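Local coordinates for uncharacterized protein DUF1185 (Bordetella bronchiseptica RB50, PDB 3BYQ) that is of unknown function but adopts a variant of the Bacillus chorismate mutase fold and may play a role in amino-acid metabolism, at residues 53-66 / 97-109. Residues are numbered along the deposited sequence; the frame is centred on the assembly and turned at random.
Sequences FMAELRSLGTLLAT and VWHEAGGWAMRSV. With EDO (1,2-ethanediol), chain Q; EDO (1,2-ethanediol), chain C.
Arg-58 and Glu-100 form the one direct side-chain hydrogen bond between segment 53-66 of helix 51-72 and helix 98-109, a salt bridge with Arg-58 NH2 3.1 Å from Glu-100 OE2. Its N-H...O angle of 158° is fairly straight, yet the donor meets the carboxylate from above its plane. Bends at chi2 and chi3 (81° and 65°) turn the arginine's end towards helix 98-109, a knob among Glu-100, Ala-101, Trp-104 and Ala-105, with Trp-104 CE3 over one guanidinium face. Each guanidinium nitrogen has a partner: NH1 donates to a 1,2-ethanediol, probably from the crystallisation liquor, and NE to a water, with Arg-58 NE 2.8 Å from the water oxygen. That same water donates to the Met-54 carbonyl oxygen and to Glu-100 OE2, while Glu-100 OE1 forms a salt bridge with Arg-143 of a second subunit. Farther along, another water joins Thr-62 OG1 to the Ala-105 carbonyl, donating to the latter.

The apolar side is close-packed. The segment axes come within 7.5 Å, and at Gly-61, which has no side chain, Ala-105 CB lies 3.5 Å from Gly-61 C. The Trp-98 ring fits among Leu-57, Leu-60, Gly-61 and Leu-64, its CH2 3.6 Å from Gly-61 N, and its indole N-H is satisfied by the carbonyl of Ala-165 on strand 161-169. Leu-57 CD1 presses on Val-97 CG2 at 3.5 Å, closer than carbon atoms normally pack.

The two helices thus share an apolar face packed against the sheet and a polar, water-bridged side, where Glu-100 links the helix pair to the subunit interface and its two arginine partners would probably stabilise the carboxylate form.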
loop_
_atom_site.group_PDB
_atom_site.type_symbol
_atom_site.label_atom_id
_atom_site.label_comp_id
_atom_site.label_asym_id
_atom_site.label_seq_id
_atom_site.Cartn_x
_atom_site.Cartn_y
_atom_site.Cartn_z
ATOM N N PHE B 53 21.728 23.357 -9.157
ATOM C CA PHE B 53 21.229 22.387 -8.170
ATOM C C PHE B 53 21.984 21.066 -8.326
ATOM O O PHE B 53 22.513 20.501 -7.359
ATOM C CB PHE B 53 19.715 22.226 -8.377
ATOM C CG PHE B 53 19.012 21.329 -7.371
ATOM C CD1 PHE B 53 19.187 21.491 -6.007
ATOM C CD2 PHE B 53 18.066 20.431 -7.804
ATOM C CE1 PHE B 53 18.480 20.714 -5.094
ATOM C CE2 PHE B 53 17.373 19.645 -6.904
ATOM C CZ PHE B 53 17.570 19.803 -5.529
HETATM N N MSE B 54 22.101 20.613 -9.556
HETATM C CA MSE B 54 22.809 19.355 -9.850
HETATM C C MSE B 54 24.253 19.422 -9.388
HETATM O O MSE B 54 24.799 18.464 -8.834
HETATM C CB MSE B 54 22.727 19.007 -11.327
HETATM C CG MSE B 54 23.209 17.640 -11.637
HETATM SE SE MSE B 54 22.799 17.093 -13.427
HETATM C CE MSE B 54 24.033 18.218 -14.358
ATOM N N ALA B 55 24.869 20.583 -9.595
ATOM C CA ALA B 55 26.264 20.807 -9.193
ATOM C C ALA B 55 26.441 20.749 -7.687
ATOM O O ALA B 55 27.346 20.061 -7.172
ATOM C CB ALA B 55 26.778 22.160 -9.725
ATOM N N GLU B 56 25.572 21.437 -6.966
ATOM C CA GLU B 56 25.680 21.453 -5.510
ATOM C C GLU B 56 25.398 20.089 -4.862
ATOM O O GLU B 56 26.011 19.728 -3.861
ATOM C CB GLU B 56 24.812 22.513 -4.862
ATOM C CG GLU B 56 25.286 22.760 -3.432
ATOM C CD GLU B 56 24.435 23.727 -2.650
ATOM O OE1 GLU B 56 23.619 24.464 -3.276
ATOM O OE2 GLU B 56 24.628 23.737 -1.397
ATOM N N LEU B 57 24.501 19.330 -5.479
ATOM C CA LEU B 57 24.116 18.006 -4.983
ATOM C C LEU B 57 25.256 17.005 -4.969
ATOM O O LEU B 57 25.187 15.999 -4.279
ATOM C CB LEU B 57 22.910 17.455 -5.754
ATOM C CG LEU B 57 21.571 18.097 -5.365
ATOM C CD1 LEU B 57 20.522 17.820 -6.478
ATOM C CD2 LEU B 57 21.102 17.633 -3.967
ATOM N N ARG B 58 26.326 17.294 -5.695
ATOM C CA ARG B 58 27.469 16.386 -5.672
ATOM C C ARG B 58 27.961 16.200 -4.238
ATOM O O ARG B 58 28.335 15.103 -3.864
ATOM C CB ARG B 58 28.588 16.884 -6.589
ATOM C CG ARG B 58 29.669 15.865 -6.897
ATOM C CD ARG B 58 29.259 14.903 -8.003
ATOM N NE ARG B 58 29.084 15.592 -9.277
ATOM C CZ ARG B 58 30.089 15.993 -10.055
ATOM N NH1 ARG B 58 31.345 15.699 -9.769
ATOM N NH2 ARG B 58 29.827 16.637 -11.176
ATOM N N SER B 59 27.899 17.272 -3.447
ATOM C CA SER B 59 28.345 17.216 -2.038
ATOM C C SER B 59 27.472 16.285 -1.201
ATOM O O SER B 59 27.946 15.646 -0.265
ATOM C CB SER B 59 28.403 18.601 -1.386
ATOM O OG SER B 59 27.137 19.221 -1.378
ATOM N N LEU B 60 26.201 16.241 -1.528
ATOM C CA LEU B 60 25.260 15.329 -0.856
ATOM C C LEU B 60 25.632 13.890 -1.231
ATOM O O LEU B 60 25.611 13.000 -0.396
ATOM C CB LEU B 60 23.826 15.626 -1.274
ATOM C CG LEU B 60 22.761 14.799 -0.549
ATOM C CD1 LEU B 60 22.772 15.107 0.960
ATOM C CD2 LEU B 60 21.357 15.043 -1.161
ATOM N N GLY B 61 25.933 13.680 -2.516
ATOM C CA GLY B 61 26.398 12.374 -3.013
ATOM C C GLY B 61 27.604 11.917 -2.205
ATOM O O GLY B 61 27.689 10.771 -1.730
ATOM N N THR B 62 28.556 12.826 -2.027
ATOM C CA THR B 62 29.789 12.495 -1.279
ATOM C C THR B 62 29.486 12.130 0.170
ATOM O O THR B 62 30.000 11.164 0.699
ATOM C CB THR B 62 30.811 13.641 -1.366
ATOM O OG1 THR B 62 31.099 13.868 -2.751
ATOM C CG2 THR B 62 32.094 13.306 -0.594
ATOM N N LEU B 63 28.606 12.890 0.775
ATOM C CA LEU B 63 28.231 12.647 2.157
ATOM C C LEU B 63 27.674 11.225 2.351
ATOM O O LEU B 63 28.067 10.464 3.263
ATOM C CB LEU B 63 27.165 13.677 2.580
ATOM C CG LEU B 63 26.699 13.572 4.038
ATOM C CD1 LEU B 63 27.800 14.013 5.046
ATOM C CD2 LEU B 63 25.384 14.338 4.206
ATOM N N LEU B 64 26.723 10.880 1.504
ATOM C CA LEU B 64 26.016 9.581 1.609
ATOM C C LEU B 64 26.928 8.428 1.244
ATOM O O LEU B 64 26.911 7.373 1.884
ATOM C CB LEU B 64 24.753 9.563 0.734
ATOM C CG LEU B 64 23.727 10.675 1.038
ATOM C CD1 LEU B 64 22.441 10.492 0.193
ATOM C CD2 LEU B 64 23.376 10.802 2.472
ATOM N N ALA B 65 27.741 8.637 0.218
ATOM C CA ALA B 65 28.646 7.571 -0.235
ATOM C C ALA B 65 29.668 7.298 0.851
ATOM O O ALA B 65 30.004 6.171 1.121
ATOM C CB ALA B 65 29.341 7.938 -1.594
ATOM N N THR B 66 30.168 8.356 1.457
ATOM C CA THR B 66 31.160 8.219 2.558
ATOM C C THR B 66 30.577 7.450 3.728
ATOM O O THR B 66 31.221 6.579 4.311
ATOM C CB THR B 66 31.706 9.592 3.004
ATOM O OG1 THR B 66 32.317 10.221 1.860
ATOM C CG2 THR B 66 32.725 9.451 4.093
ATOM N N VAL B 97 18.567 14.787 -11.672
ATOM C CA VAL B 97 19.838 15.421 -11.301
ATOM C C VAL B 97 20.791 14.463 -10.528
ATOM O O VAL B 97 22.016 14.652 -10.534
ATOM C CB VAL B 97 19.642 16.680 -10.411
ATOM C CG1 VAL B 97 18.991 17.818 -11.197
ATOM C CG2 VAL B 97 18.857 16.347 -9.126
ATOM N N TRP B 98 20.214 13.448 -9.901
ATOM C CA TRP B 98 20.971 12.496 -9.073
ATOM C C TRP B 98 21.818 11.504 -9.885
ATOM O O TRP B 98 22.726 10.908 -9.362
ATOM C CB TRP B 98 20.007 11.768 -8.161
ATOM C CG TRP B 98 20.634 11.078 -6.944
ATOM C CD1 TRP B 98 20.558 9.748 -6.626
ATOM C CD2 TRP B 98 21.394 11.696 -5.913
ATOM N NE1 TRP B 98 21.229 9.509 -5.437
ATOM C CE2 TRP B 98 21.758 10.682 -4.988
ATOM C CE3 TRP B 98 21.792 13.006 -5.660
ATOM C CZ2 TRP B 98 22.464 10.955 -3.837
ATOM C CZ3 TRP B 98 22.498 13.265 -4.550
ATOM C CH2 TRP B 98 22.858 12.240 -3.648
ATOM N N HIS B 99 21.500 11.320 -11.162
ATOM C CA HIS B 99 22.315 10.440 -11.996
ATOM C C HIS B 99 23.772 10.893 -11.945
ATOM O O HIS B 99 24.660 10.096 -11.655
ATOM C CB HIS B 99 21.783 10.378 -13.415
ATOM C CG HIS B 99 20.512 9.598 -13.545
ATOM N ND1 HIS B 99 20.486 8.217 -13.541
ATOM C CD2 HIS B 99 19.228 10.002 -13.733
ATOM C CE1 HIS B 99 19.236 7.806 -13.669
ATOM N NE2 HIS B 99 18.454 8.861 -13.803
ATOM N N GLU B 100 23.993 12.186 -12.186
ATOM C CA GLU B 100 25.332 12.736 -12.128
ATOM C C GLU B 100 25.754 12.976 -10.685
ATOM O O GLU B 100 26.804 12.513 -10.264
ATOM C CB GLU B 100 25.471 14.018 -12.914
ATOM C CG GLU B 100 26.878 14.580 -12.845
ATOM C CD GLU B 100 26.983 15.923 -13.454
ATOM O OE1 GLU B 100 26.913 15.982 -14.681
ATOM O OE2 GLU B 100 27.127 16.906 -12.706
ATOM N N ALA B 101 24.899 13.630 -9.903
ATOM C CA ALA B 101 25.277 14.034 -8.542
ATOM C C ALA B 101 25.572 12.858 -7.636
ATOM O O ALA B 101 26.575 12.866 -6.930
ATOM C CB ALA B 101 24.231 14.968 -7.902
ATOM N N GLY B 102 24.731 11.836 -7.694
ATOM C CA GLY B 102 24.921 10.642 -6.854
ATOM C C GLY B 102 25.934 9.686 -7.439
ATOM O O GLY B 102 26.817 9.207 -6.759
ATOM N N GLY B 103 25.820 9.447 -8.735
ATOM C CA GLY B 103 26.666 8.491 -9.425
ATOM C C GLY B 103 28.116 8.881 -9.420
ATOM O O GLY B 103 28.978 8.110 -9.011
ATOM N N TRP B 104 28.390 10.101 -9.822
ATOM C CA TRP B 104 29.789 10.566 -9.925
ATOM C C TRP B 104 30.429 10.694 -8.570
ATOM O O TRP B 104 31.580 10.296 -8.354
ATOM C CB TRP B 104 29.876 11.856 -10.725
ATOM C CG TRP B 104 29.475 11.662 -12.175
ATOM C CD1 TRP B 104 28.735 10.625 -12.718
ATOM C CD2 TRP B 104 29.697 12.588 -13.237
ATOM N NE1 TRP B 104 28.540 10.848 -14.066
ATOM C CE2 TRP B 104 29.114 12.042 -14.403
ATOM C CE3 TRP B 104 30.336 13.827 -13.314
ATOM C CZ2 TRP B 104 29.136 12.702 -15.626
ATOM C CZ3 TRP B 104 30.369 14.469 -14.524
ATOM C CH2 TRP B 104 29.776 13.903 -15.669
ATOM N N ALA B 105 29.680 11.222 -7.621
ATOM C CA ALA B 105 30.192 11.331 -6.251
ATOM C C ALA B 105 30.552 9.974 -5.696
ATOM O O ALA B 105 31.615 9.782 -5.101
ATOM C CB ALA B 105 29.177 12.050 -5.327
HETATM N N MSE B 106 29.659 9.013 -5.869
HETATM C CA MSE B 106 29.905 7.678 -5.335
HETATM C C MSE B 106 31.094 7.023 -6.019
HETATM O O MSE B 106 31.983 6.463 -5.374
HETATM C CB MSE B 106 28.642 6.807 -5.417
HETATM C CG MSE B 106 28.887 5.402 -4.911
HETATM SE SE MSE B 106 27.330 4.478 -4.430
HETATM C CE MSE B 106 26.469 4.619 -6.079
ATOM N N ARG B 107 31.135 7.103 -7.336
ATOM C CA ARG B 107 32.251 6.523 -8.048
ATOM C C ARG B 107 33.568 7.145 -7.611
ATOM O O ARG B 107 34.565 6.432 -7.438
ATOM C CB ARG B 107 32.017 6.563 -9.556
ATOM C CG ARG B 107 30.913 5.578 -9.881
ATOM C CD ARG B 107 30.472 5.710 -11.286
ATOM N NE ARG B 107 31.473 5.187 -12.189
ATOM C CZ ARG B 107 31.350 5.238 -13.500
ATOM N NH1 ARG B 107 30.288 5.813 -14.040
ATOM N NH2 ARG B 107 32.293 4.739 -14.274
ATOM N N SER B 108 33.573 8.449 -7.329
ATOM C CA SER B 108 34.809 9.104 -6.873
ATOM C C SER B 108 35.247 8.635 -5.476
ATOM O O SER B 108 36.426 8.402 -5.234
ATOM C CB SER B 108 34.669 10.627 -6.927
ATOM O OG SER B 108 34.537 11.026 -8.292
ATOM N N VAL B 109 34.281 8.466 -4.583
ATOM C CA VAL B 109 34.540 7.947 -3.229
ATOM C C VAL B 109 35.140 6.549 -3.285
ATOM O O VAL B 109 36.032 6.213 -2.525
ATOM C CB VAL B 109 33.271 7.968 -2.353
ATOM C CG1 VAL B 109 33.375 7.041 -1.131
ATOM C CG2 VAL B 109 32.928 9.424 -2.018
HETATM C C1 EDO Q . 33.040 14.739 -5.946
HETATM O O1 EDO Q . 32.871 16.153 -5.777
HETATM C C2 EDO Q . 33.567 14.436 -7.341
HETATM O O2 EDO Q . 32.635 13.636 -8.074
HETATM C C1 EDO C . 25.343 8.897 -15.155
HETATM O O1 EDO C . 26.714 8.468 -15.218
HETATM C C2 EDO C . 25.192 10.352 -15.595
HETATM O O2 EDO C . 24.939 10.401 -16.996
HETATM O O HOH W 1 26.648 16.795 -10.052
HETATM O O HOH W 2 32.831 12.199 -4.172
#